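Local coordinates for protein kojibiose phosphorylase (PDB 6W0P) that is a family 65 glycoside hydrolase-type enzyme that joins an N-terminal beta-sandwich domain to a helical catalytic domain, at residues N19-D24 / E48-K53; E111-I116 / R126-L131; S29-S34 / G41-F46. One frame throughout, in Å; residues are numbered along the deposited sequence.

Contact 1: N19-D24 / E48-K53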
loop_
_atom_site.group_PDB
_atom_site.type_symbol
_atom_site.label_atom_id
_atom_site.label_comp_id
_atom_site.label_asym_id
_atom_site.label_seq_id
_atom_site.Cartn_x
_atom_site.Cartn_y
_atom_site.Cartn_z
ATOM N N ASN A 19 -38.316 -14.993 18.322
ATOM C CA ASN A 19 -39.256 -16.129 18.522
ATOM C C ASN A 19 -38.651 -17.340 17.808
ATOM O O ASN A 19 -38.568 -17.298 16.572
ATOM C CB ASN A 19 -40.651 -15.833 17.951
ATOM C CG ASN A 19 -41.599 -15.134 18.905
ATOM O OD1 ASN A 19 -41.232 -14.807 20.034
ATOM N ND2 ASN A 19 -42.823 -14.889 18.459
ATOM N N ASN A 20 -38.227 -18.356 18.561
ATOM C CA ASN A 20 -37.445 -19.507 18.031
ATOM C C ASN A 20 -36.004 -19.056 17.761
ATOM O O ASN A 20 -35.790 -17.861 17.464
ATOM C CB ASN A 20 -38.058 -20.119 16.763
ATOM C CG ASN A 20 -39.497 -20.551 16.961
ATOM O OD1 ASN A 20 -39.847 -21.154 17.981
ATOM N ND2 ASN A 20 -40.334 -20.255 15.976
ATOM N N PHE A 21 -35.061 -19.995 17.880
ATOM C CA PHE A 21 -33.635 -19.783 17.555
ATOM C C PHE A 21 -33.487 -19.861 16.048
ATOM O O PHE A 21 -33.981 -20.847 15.519
ATOM C CB PHE A 21 -32.743 -20.835 18.207
ATOM C CG PHE A 21 -31.269 -20.640 17.946
ATOM C CD1 PHE A 21 -30.688 -19.377 18.031
ATOM C CD2 PHE A 21 -30.451 -21.719 17.631
ATOM C CE1 PHE A 21 -29.333 -19.203 17.793
ATOM C CE2 PHE A 21 -29.090 -21.542 17.404
ATOM C CZ PHE A 21 -28.535 -20.287 17.499
ATOM N N HIS A 22 -32.873 -18.860 15.415
ATOM C CA HIS A 22 -32.460 -18.895 13.985
ATOM C C HIS A 22 -30.953 -19.110 13.908
ATOM O O HIS A 22 -30.177 -18.183 14.153
ATOM C CB HIS A 22 -32.874 -17.611 13.259
ATOM C CG HIS A 22 -34.309 -17.274 13.425
ATOM N ND1 HIS A 22 -34.840 -16.905 14.652
ATOM C CD2 HIS A 22 -35.325 -17.268 12.540
ATOM C CE1 HIS A 22 -36.126 -16.680 14.510
ATOM N NE2 HIS A 22 -36.445 -16.894 13.220
ATOM N N PRO A 23 -30.493 -20.347 13.622
ATOM C CA PRO A 23 -29.065 -20.653 13.637
ATOM C C PRO A 23 -28.252 -19.747 12.711
ATOM O O PRO A 23 -27.179 -19.363 13.107
ATOM C CB PRO A 23 -29.006 -22.120 13.177
ATOM C CG PRO A 23 -30.344 -22.690 13.598
ATOM C CD PRO A 23 -31.317 -21.550 13.393
ATOM N N ASP A 24 -28.804 -19.422 11.538
ATOM C CA ASP A 24 -28.144 -18.648 10.453
ATOM C C ASP A 24 -27.980 -17.172 10.868
ATOM O O ASP A 24 -27.194 -16.474 10.193
ATOM C CB ASP A 24 -28.917 -18.789 9.134
ATOM C CG ASP A 24 -30.411 -18.550 9.263
ATOM O OD1 ASP A 24 -30.988 -19.040 10.257
ATOM O OD2 ASP A 24 -30.997 -17.881 8.374
ATOM N N GLU A 48 -23.933 -20.822 28.008
ATOM C CA GLU A 48 -23.530 -22.252 27.977
ATOM C C GLU A 48 -22.633 -22.483 26.764
ATOM O O GLU A 48 -22.596 -21.605 25.896
ATOM C CB GLU A 48 -24.754 -23.175 27.932
ATOM C CG GLU A 48 -25.519 -23.161 26.608
ATOM C CD GLU A 48 -26.473 -21.994 26.379
ATOM O OE1 GLU A 48 -26.526 -21.106 27.238
ATOM O OE2 GLU A 48 -27.151 -21.971 25.337
ATOM N N THR A 49 -21.962 -23.634 26.708
ATOM C CA THR A 49 -21.215 -24.108 25.506
ATOM C C THR A 49 -22.101 -23.984 24.253
ATOM O O THR A 49 -23.256 -24.419 24.276
ATOM C CB THR A 49 -20.714 -25.541 25.727
ATOM O OG1 THR A 49 -19.762 -25.481 26.788
ATOM C CG2 THR A 49 -20.093 -26.163 24.495
ATOM N N TYR A 50 -21.585 -23.380 23.187
ATOM C CA TYR A 50 -22.243 -23.383 21.855
ATOM C C TYR A 50 -21.179 -23.679 20.806
ATOM O O TYR A 50 -20.159 -22.958 20.751
ATOM C CB TYR A 50 -22.987 -22.077 21.560
ATOM C CG TYR A 50 -23.711 -22.039 20.230
ATOM C CD1 TYR A 50 -24.916 -22.695 20.038
ATOM C CD2 TYR A 50 -23.205 -21.322 19.160
ATOM C CE1 TYR A 50 -25.598 -22.634 18.831
ATOM C CE2 TYR A 50 -23.867 -21.258 17.945
ATOM C CZ TYR A 50 -25.068 -21.913 17.776
ATOM O OH TYR A 50 -25.716 -21.834 16.569
ATOM N N SER A 51 -21.408 -24.740 20.038
ATOM C CA SER A 51 -20.420 -25.327 19.097
ATOM C C SER A 51 -20.804 -24.936 17.660
ATOM O O SER A 51 -20.193 -25.461 16.726
ATOM C CB SER A 51 -20.326 -26.820 19.291
ATOM O OG SER A 51 -21.534 -27.447 18.888
ATOM N N GLY A 52 -21.795 -24.053 17.494
ATOM C CA GLY A 52 -22.108 -23.416 16.200
ATOM C C GLY A 52 -21.189 -22.229 15.987
ATOM O O GLY A 52 -20.343 -21.996 16.870
ATOM N N LYS A 53 -21.342 -21.499 14.882
ATOM C CA LYS A 53 -20.555 -20.267 14.619
ATOM C C LYS A 53 -20.986 -19.205 15.647
ATOM O O LYS A 53 -22.179 -18.949 15.821
ATOM C CB LYS A 53 -20.651 -19.834 13.142
ATOM C CG LYS A 53 -21.755 -18.850 12.790
ATOM C CD LYS A 53 -22.284 -18.953 11.348
ATOM C CE LYS A 53 -23.715 -18.457 11.207
ATOM N NZ LYS A 53 -24.643 -19.251 12.052
#
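Y50 and F21 reach toward each other tip to tip, and the phenol oxygen does most of the touching. Y50 OH sits in the plane of the F21 ring at its edge, 3.3 Å from F21 CZ, with F21 CE2 the next atom. The ring planes are 84° apart, with centroids separated by 5.8 Å. In both residues CG stands anti to the backbone N (chi1 -178° in each), beside the carbonyl carbon. The backbone lines the rings as well: P23 N lies 4.1 Å above the centre of the F21 ring, and G52 N lies over one face of Y50, nearer its rim. Both segments are loops of the N-terminal domain, one running from strand 15-19 into helix 26-32, the other from strand 40-42 to strand 58-60. F46, from the same loop as Y50, packs edge-to-face with Y50 and also meets F21. On the exposed side the join is polar. K53 bends at its last torsion, which places NZ 2.7 Å from P23 O for a hydrogen bond whose donor is tilted 32° from the carbonyl plane. The D24 carboxylate stays apart, OD1 being 6.6 Å from K53 NZ, so its pull on the ammonium is probably modest.

Contact 2: E111-I116 / R126-L131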
loop_
_atom_site.group_PDB
_atom_site.type_symbol
_atom_site.label_atom_id
_atom_site.label_comp_id
_atom_site.label_asym_id
_atom_site.label_seq_id
_atom_site.Cartn_x
_atom_site.Cartn_y
_atom_site.Cartn_z
ATOM N N GLU A 111 -36.980 -26.809 22.651
ATOM C CA GLU A 111 -38.222 -26.226 22.063
ATOM C C GLU A 111 -38.538 -24.919 22.811
ATOM O O GLU A 111 -37.880 -24.663 23.833
ATOM C CB GLU A 111 -39.348 -27.270 22.092
ATOM C CG GLU A 111 -39.829 -27.563 23.501
ATOM C CD GLU A 111 -40.801 -28.719 23.696
ATOM O OE1 GLU A 111 -40.989 -29.532 22.755
ATOM O OE2 GLU A 111 -41.364 -28.797 24.799
ATOM N N ASP A 112 -39.488 -24.130 22.313
ATOM C CA ASP A 112 -40.003 -22.890 22.961
ATOM C C ASP A 112 -38.834 -21.988 23.378
ATOM O O ASP A 112 -38.751 -21.643 24.563
ATOM C CB ASP A 112 -40.891 -23.226 24.160
ATOM C CG ASP A 112 -42.125 -24.016 23.780
ATOM O OD1 ASP A 112 -42.514 -23.945 22.593
ATOM O OD2 ASP A 112 -42.675 -24.715 24.667
ATOM N N PHE A 113 -37.931 -21.706 22.438
ATOM C CA PHE A 113 -36.804 -20.747 22.563
ATOM C C PHE A 113 -37.371 -19.343 22.357
ATOM O O PHE A 113 -38.133 -19.116 21.405
ATOM C CB PHE A 113 -35.733 -21.049 21.512
ATOM C CG PHE A 113 -34.534 -20.138 21.487
ATOM C CD1 PHE A 113 -34.588 -18.913 20.854
ATOM C CD2 PHE A 113 -33.324 -20.553 22.006
ATOM C CE1 PHE A 113 -33.482 -18.083 20.816
ATOM C CE2 PHE A 113 -32.216 -19.720 21.975
ATOM C CZ PHE A 113 -32.297 -18.489 21.374
ATOM N N LYS A 114 -36.997 -18.417 23.226
ATOM C CA LYS A 114 -37.380 -16.996 23.081
ATOM C C LYS A 114 -36.222 -16.172 23.643
ATOM O O LYS A 114 -35.758 -16.518 24.736
ATOM C CB LYS A 114 -38.732 -16.769 23.767
ATOM C CG LYS A 114 -39.250 -15.345 23.741
ATOM C CD LYS A 114 -40.704 -15.262 24.171
ATOM C CE LYS A 114 -41.339 -13.904 23.944
ATOM N NZ LYS A 114 -42.794 -14.021 23.654
ATOM N N ARG A 115 -35.747 -15.195 22.869
ATOM C CA ARG A 115 -34.684 -14.220 23.234
ATOM C C ARG A 115 -35.327 -12.831 23.357
ATOM O O ARG A 115 -36.047 -12.437 22.414
ATOM C CB ARG A 115 -33.612 -14.209 22.143
ATOM C CG ARG A 115 -32.247 -13.766 22.628
ATOM C CD ARG A 115 -31.327 -13.293 21.522
ATOM N NE ARG A 115 -31.018 -14.325 20.545
ATOM C CZ ARG A 115 -29.839 -14.918 20.369
ATOM N NH1 ARG A 115 -28.788 -14.625 21.109
ATOM N NH2 ARG A 115 -29.715 -15.820 19.419
ATOM N N ILE A 116 -35.088 -12.116 24.456
ATOM C CA ILE A 116 -35.711 -10.785 24.728
ATOM C C ILE A 116 -34.649 -9.781 25.168
ATOM O O ILE A 116 -33.907 -10.065 26.113
ATOM C CB ILE A 116 -36.814 -10.886 25.790
ATOM C CG1 ILE A 116 -37.859 -11.928 25.397
ATOM C CG2 ILE A 116 -37.437 -9.519 26.029
ATOM C CD1 ILE A 116 -38.844 -12.267 26.495
ATOM N N ARG A 126 -32.988 -15.064 27.923
ATOM C CA ARG A 126 -33.071 -16.193 26.976
ATOM C C ARG A 126 -33.763 -17.329 27.718
ATOM O O ARG A 126 -33.302 -17.663 28.827
ATOM C CB ARG A 126 -31.675 -16.524 26.445
ATOM C CG ARG A 126 -31.666 -17.184 25.073
ATOM C CD ARG A 126 -30.265 -17.254 24.495
ATOM N NE ARG A 126 -29.282 -17.576 25.527
ATOM C CZ ARG A 126 -28.676 -18.756 25.686
ATOM N NH1 ARG A 126 -28.916 -19.763 24.864
ATOM N NH2 ARG A 126 -27.817 -18.920 26.682
ATOM N N THR A 127 -34.851 -17.844 27.142
ATOM C CA THR A 127 -35.654 -18.971 27.682
ATOM C C THR A 127 -35.666 -20.102 26.637
ATOM O O THR A 127 -35.711 -19.809 25.439
ATOM C CB THR A 127 -37.047 -18.459 28.074
ATOM O OG1 THR A 127 -36.913 -17.388 29.021
ATOM C CG2 THR A 127 -37.928 -19.542 28.649
ATOM N N PHE A 128 -35.566 -21.360 27.062
ATOM C CA PHE A 128 -35.738 -22.530 26.167
ATOM C C PHE A 128 -35.986 -23.771 27.023
ATOM O O PHE A 128 -35.659 -23.771 28.234
ATOM C CB PHE A 128 -34.530 -22.663 25.235
ATOM C CG PHE A 128 -33.214 -22.657 25.965
ATOM C CD1 PHE A 128 -32.673 -23.828 26.447
ATOM C CD2 PHE A 128 -32.539 -21.474 26.201
ATOM C CE1 PHE A 128 -31.483 -23.817 27.151
ATOM C CE2 PHE A 128 -31.348 -21.464 26.905
ATOM C CZ PHE A 128 -30.828 -22.634 27.393
ATOM N N THR A 129 -36.597 -24.793 26.429
ATOM C CA THR A 129 -36.813 -26.089 27.115
ATOM C C THR A 129 -35.867 -27.133 26.510
ATOM O O THR A 129 -35.947 -27.404 25.303
ATOM C CB THR A 129 -38.291 -26.482 27.130
ATOM O OG1 THR A 129 -39.004 -25.410 27.763
ATOM C CG2 THR A 129 -38.520 -27.781 27.870
ATOM N N TRP A 130 -34.989 -27.662 27.353
ATOM C CA TRP A 130 -34.000 -28.722 27.037
ATOM C C TRP A 130 -34.690 -30.079 27.164
ATOM O O TRP A 130 -35.130 -30.409 28.292
ATOM C CB TRP A 130 -32.823 -28.599 28.004
ATOM C CG TRP A 130 -31.652 -29.472 27.703
ATOM C CD1 TRP A 130 -31.364 -30.135 26.543
ATOM C CD2 TRP A 130 -30.567 -29.727 28.596
ATOM N NE1 TRP A 130 -30.173 -30.796 26.663
ATOM C CE2 TRP A 130 -29.659 -30.561 27.910
ATOM C CE3 TRP A 130 -30.277 -29.328 29.903
ATOM C CZ2 TRP A 130 -28.477 -31.007 28.498
ATOM C CZ3 TRP A 130 -29.114 -29.781 30.489
ATOM C CH2 TRP A 130 -28.227 -30.607 29.793
ATOM N N LEU A 131 -34.815 -30.803 26.049
ATOM C CA LEU A 131 -35.317 -32.196 26.011
ATOM C C LEU A 131 -34.094 -33.114 26.107
ATOM O O LEU A 131 -33.438 -33.356 25.104
ATOM C CB LEU A 131 -36.138 -32.410 24.737
ATOM C CG LEU A 131 -37.084 -31.266 24.356
ATOM C CD1 LEU A 131 -37.939 -31.658 23.157
ATOM C CD2 LEU A 131 -37.972 -30.851 25.520
HETATM O O HOH W 1 -38.966 -22.658 27.044
#
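F113 lies against R126 and F128 on the buried side of an antiparallel beta hairpin, strands 109-118 and 123-132, which belongs to the large sheet of the N-terminal beta-sandwich domain. The packing here is close: F113 CZ is 3.9 Å from R126 CD, and F113 CD2 is 4.0 Å from F128 CB. The F113 ring and the R126 guanidinium are turned 54° apart, with F113 CE2 at the guanidinium edge; the charge itself is taken up by salt bridges to E48 and D47. E111 with T129 and K114 with T127 are hydrogen-bonded pairs, yet the register slips by one residue between them, a beta bulge that sets D112 and F113 opposite F128. T127 O accepts the K114 amide and also a CA-H contact from F113, 3.2 Å from CA to O. The other side is looser and more exposed. There E111 and T129 lie side by side, CG to CB 4.1 Å, and the E111 side chain crosses that of L131 at about a right angle, with OE1 nearest CD1. T129 OG1 stands beside its own backbone N (chi1 -57°), and water 1 bridges the bulge, donating to D112 O at 2.7 Å and hydrogen-bonding T129 OG1 at 2.8 Å.

Contact 3: S29-S34 / G41-F46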
loop_
_atom_site.group_PDB
_atom_site.type_symbol
_atom_site.label_atom_id
_atom_site.label_comp_id
_atom_site.label_asym_id
_atom_site.label_seq_id
_atom_site.Cartn_x
_atom_site.Cartn_y
_atom_site.Cartn_z
ATOM N N SER A 29 -27.750 -11.875 15.919
ATOM C CA SER A 29 -28.441 -11.742 17.222
ATOM C C SER A 29 -27.419 -11.341 18.288
ATOM O O SER A 29 -27.648 -10.357 19.003
ATOM C CB SER A 29 -29.191 -13.008 17.564
ATOM O OG SER A 29 -30.131 -13.331 16.535
ATOM N N GLU A 30 -26.298 -12.047 18.376
ATOM C CA GLU A 30 -25.179 -11.667 19.274
ATOM C C GLU A 30 -24.936 -10.148 19.188
ATOM O O GLU A 30 -24.713 -9.507 20.248
ATOM C CB GLU A 30 -23.886 -12.397 18.894
ATOM C CG GLU A 30 -23.849 -13.874 19.248
ATOM C CD GLU A 30 -22.524 -14.569 18.941
ATOM O OE1 GLU A 30 -21.688 -13.989 18.198
ATOM O OE2 GLU A 30 -22.326 -15.701 19.435
ATOM N N SER A 31 -24.914 -9.579 17.978
ATOM C CA SER A 31 -24.574 -8.147 17.777
ATOM C C SER A 31 -25.738 -7.272 18.283
ATOM O O SER A 31 -25.533 -6.400 19.134
ATOM C CB SER A 31 -24.239 -7.875 16.330
ATOM O OG SER A 31 -23.080 -8.588 15.922
ATOM N N ILE A 32 -26.938 -7.586 17.826
ATOM C CA ILE A 32 -28.168 -6.771 18.018
ATOM C C ILE A 32 -28.500 -6.707 19.497
ATOM O O ILE A 32 -28.863 -5.618 19.988
ATOM C CB ILE A 32 -29.327 -7.346 17.181
ATOM C CG1 ILE A 32 -29.083 -7.094 15.692
ATOM C CG2 ILE A 32 -30.663 -6.793 17.665
ATOM C CD1 ILE A 32 -30.122 -7.702 14.779
ATOM N N PHE A 33 -28.393 -7.844 20.174
ATOM C CA PHE A 33 -28.848 -7.998 21.576
ATOM C C PHE A 33 -27.717 -7.639 22.543
ATOM O O PHE A 33 -27.869 -7.921 23.729
ATOM C CB PHE A 33 -29.370 -9.413 21.804
ATOM C CG PHE A 33 -30.717 -9.696 21.196
ATOM C CD1 PHE A 33 -30.850 -9.948 19.841
ATOM C CD2 PHE A 33 -31.844 -9.769 21.990
ATOM C CE1 PHE A 33 -32.090 -10.246 19.288
ATOM C CE2 PHE A 33 -33.088 -10.022 21.429
ATOM C CZ PHE A 33 -33.205 -10.302 20.084
ATOM N N SER A 34 -26.626 -7.049 22.056
ATOM C CA SER A 34 -25.447 -6.660 22.872
ATOM C C SER A 34 -25.892 -5.720 23.998
ATOM O O SER A 34 -26.726 -4.804 23.746
ATOM C CB SER A 34 -24.367 -5.995 22.042
ATOM O OG SER A 34 -23.792 -6.897 21.100
ATOM N N GLY A 41 -18.826 -3.747 27.508
ATOM C CA GLY A 41 -19.874 -4.308 26.655
ATOM C C GLY A 41 -19.733 -5.800 26.504
ATOM O O GLY A 41 -18.576 -6.299 26.510
ATOM N N THR A 42 -20.860 -6.482 26.299
ATOM C CA THR A 42 -20.858 -7.919 25.963
ATOM C C THR A 42 -21.776 -8.144 24.777
ATOM O O THR A 42 -22.906 -7.644 24.808
ATOM C CB THR A 42 -21.264 -8.787 27.163
ATOM O OG1 THR A 42 -22.574 -8.381 27.566
ATOM C CG2 THR A 42 -20.297 -8.633 28.310
ATOM N N ARG A 43 -21.298 -8.923 23.816
ATOM C CA ARG A 43 -22.140 -9.523 22.760
ATOM C C ARG A 43 -23.121 -10.474 23.438
ATOM O O ARG A 43 -22.818 -10.968 24.540
ATOM C CB ARG A 43 -21.263 -10.255 21.735
ATOM C CG ARG A 43 -20.547 -9.328 20.759
ATOM C CD ARG A 43 -19.576 -10.082 19.871
ATOM N NE ARG A 43 -20.282 -10.956 18.943
ATOM C CZ ARG A 43 -20.792 -10.575 17.783
ATOM N NH1 ARG A 43 -20.707 -9.323 17.370
ATOM N NH2 ARG A 43 -21.387 -11.454 17.018
ATOM N N ALA A 44 -24.219 -10.782 22.754
ATOM C CA ALA A 44 -25.303 -11.646 23.262
ATOM C C ALA A 44 -24.960 -13.104 22.952
ATOM O O ALA A 44 -25.873 -13.875 22.553
ATOM C CB ALA A 44 -26.618 -11.247 22.669
ATOM N N PHE A 45 -23.690 -13.468 23.138
ATOM C CA PHE A 45 -23.225 -14.854 22.967
ATOM C C PHE A 45 -23.926 -15.666 24.055
ATOM O O PHE A 45 -24.166 -15.128 25.134
ATOM C CB PHE A 45 -21.701 -14.942 23.020
ATOM C CG PHE A 45 -21.102 -14.514 24.335
ATOM C CD1 PHE A 45 -21.012 -15.405 25.391
ATOM C CD2 PHE A 45 -20.653 -13.221 24.514
ATOM C CE1 PHE A 45 -20.471 -15.007 26.607
ATOM C CE2 PHE A 45 -20.133 -12.816 25.732
ATOM C CZ PHE A 45 -20.036 -13.708 26.775
ATOM N N PHE A 46 -24.305 -16.889 23.712
ATOM C CA PHE A 46 -24.839 -17.919 24.632
ATOM C C PHE A 46 -23.884 -18.104 25.807
ATOM O O PHE A 46 -22.663 -18.169 25.608
ATOM C CB PHE A 46 -25.061 -19.240 23.887
ATOM C CG PHE A 46 -26.210 -19.216 22.911
ATOM C CD1 PHE A 46 -27.001 -18.082 22.754
ATOM C CD2 PHE A 46 -26.534 -20.345 22.181
ATOM C CE1 PHE A 46 -28.082 -18.076 21.879
ATOM C CE2 PHE A 46 -27.605 -20.332 21.300
ATOM C CZ PHE A 46 -28.383 -19.205 21.159
HETATM O O HOH W 2 -23.435 -17.576 20.838
#
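The R43 guanidinium has E30 OE1 at its edge, in plane, and S31 N over one face, 3.9 Å above the plane and toward the rim. The E30 carboxylate is turned 85° to it, so the two flat groups meet crosswise. R43 NH2 makes the salt bridge, 2.8 Å to E30 OE1 on the anti lone pair, the one directed away from OE2; R43 NE adds a weak bond to the same oxygen at 3.4 Å. A bend at chi3 (68°) places NE on the side of E30. R43 NH1 turns to S31 OG at 2.9 Å, an oxygen lying well out of the guanidinium plane. The other carboxylate oxygen looks elsewhere: water 2 donates to E30 OE2 at 2.6 Å and accepts from F46 N, while the F45 ring stands about perpendicular to the carboxylate.

Next to this charged group the backbones lock together. A44 N bonds to E30 O at 2.9 Å, nearly straight at 170° and on a carbonyl lone pair. E30 lies in the last turn of helix 26-32, and F33 is the first residue to leave helical geometry. A44 CB fits tightly against the helix end, 3.4 Å from F33 CB.

R43 has further acceptors, with NH1 bonding T340 O, NH2 bonding C661 O and NE bonding L55 O, and S31 OG bonds T660 O. T340, T660 and C661 lie in the central catalytic domain, so this buried packing of a helix end on strand 40-42 and the loop that follows it, with its arginine–glutamate pair, is consistent with a place at the interface between the N-terminal beta-sandwich and the helical catalytic domain of the family 65 fold.

From the N terminus, the chain leaves strand 15-19 through 19-24, forms helix 26-32 and turns back through strand 40-42, so contact 3 closes a short loop of six residues. Contact 1 closes the longer excursion when 48-53 returns to 19-24, and contact 3 therefore falls wholly within its span. Contact 2 comes later, in series with both, closing the hairpin 109-118/123-132. All three meet in space: N20 N probably bonds F113 O, and R115 of the hairpin packs on F21 of contact 1 and on S29, F33 and A44 O of contact 3. F46, from contact 3, lies against R126 in a cation-pi contact, tying the loops and helix to the large sheet.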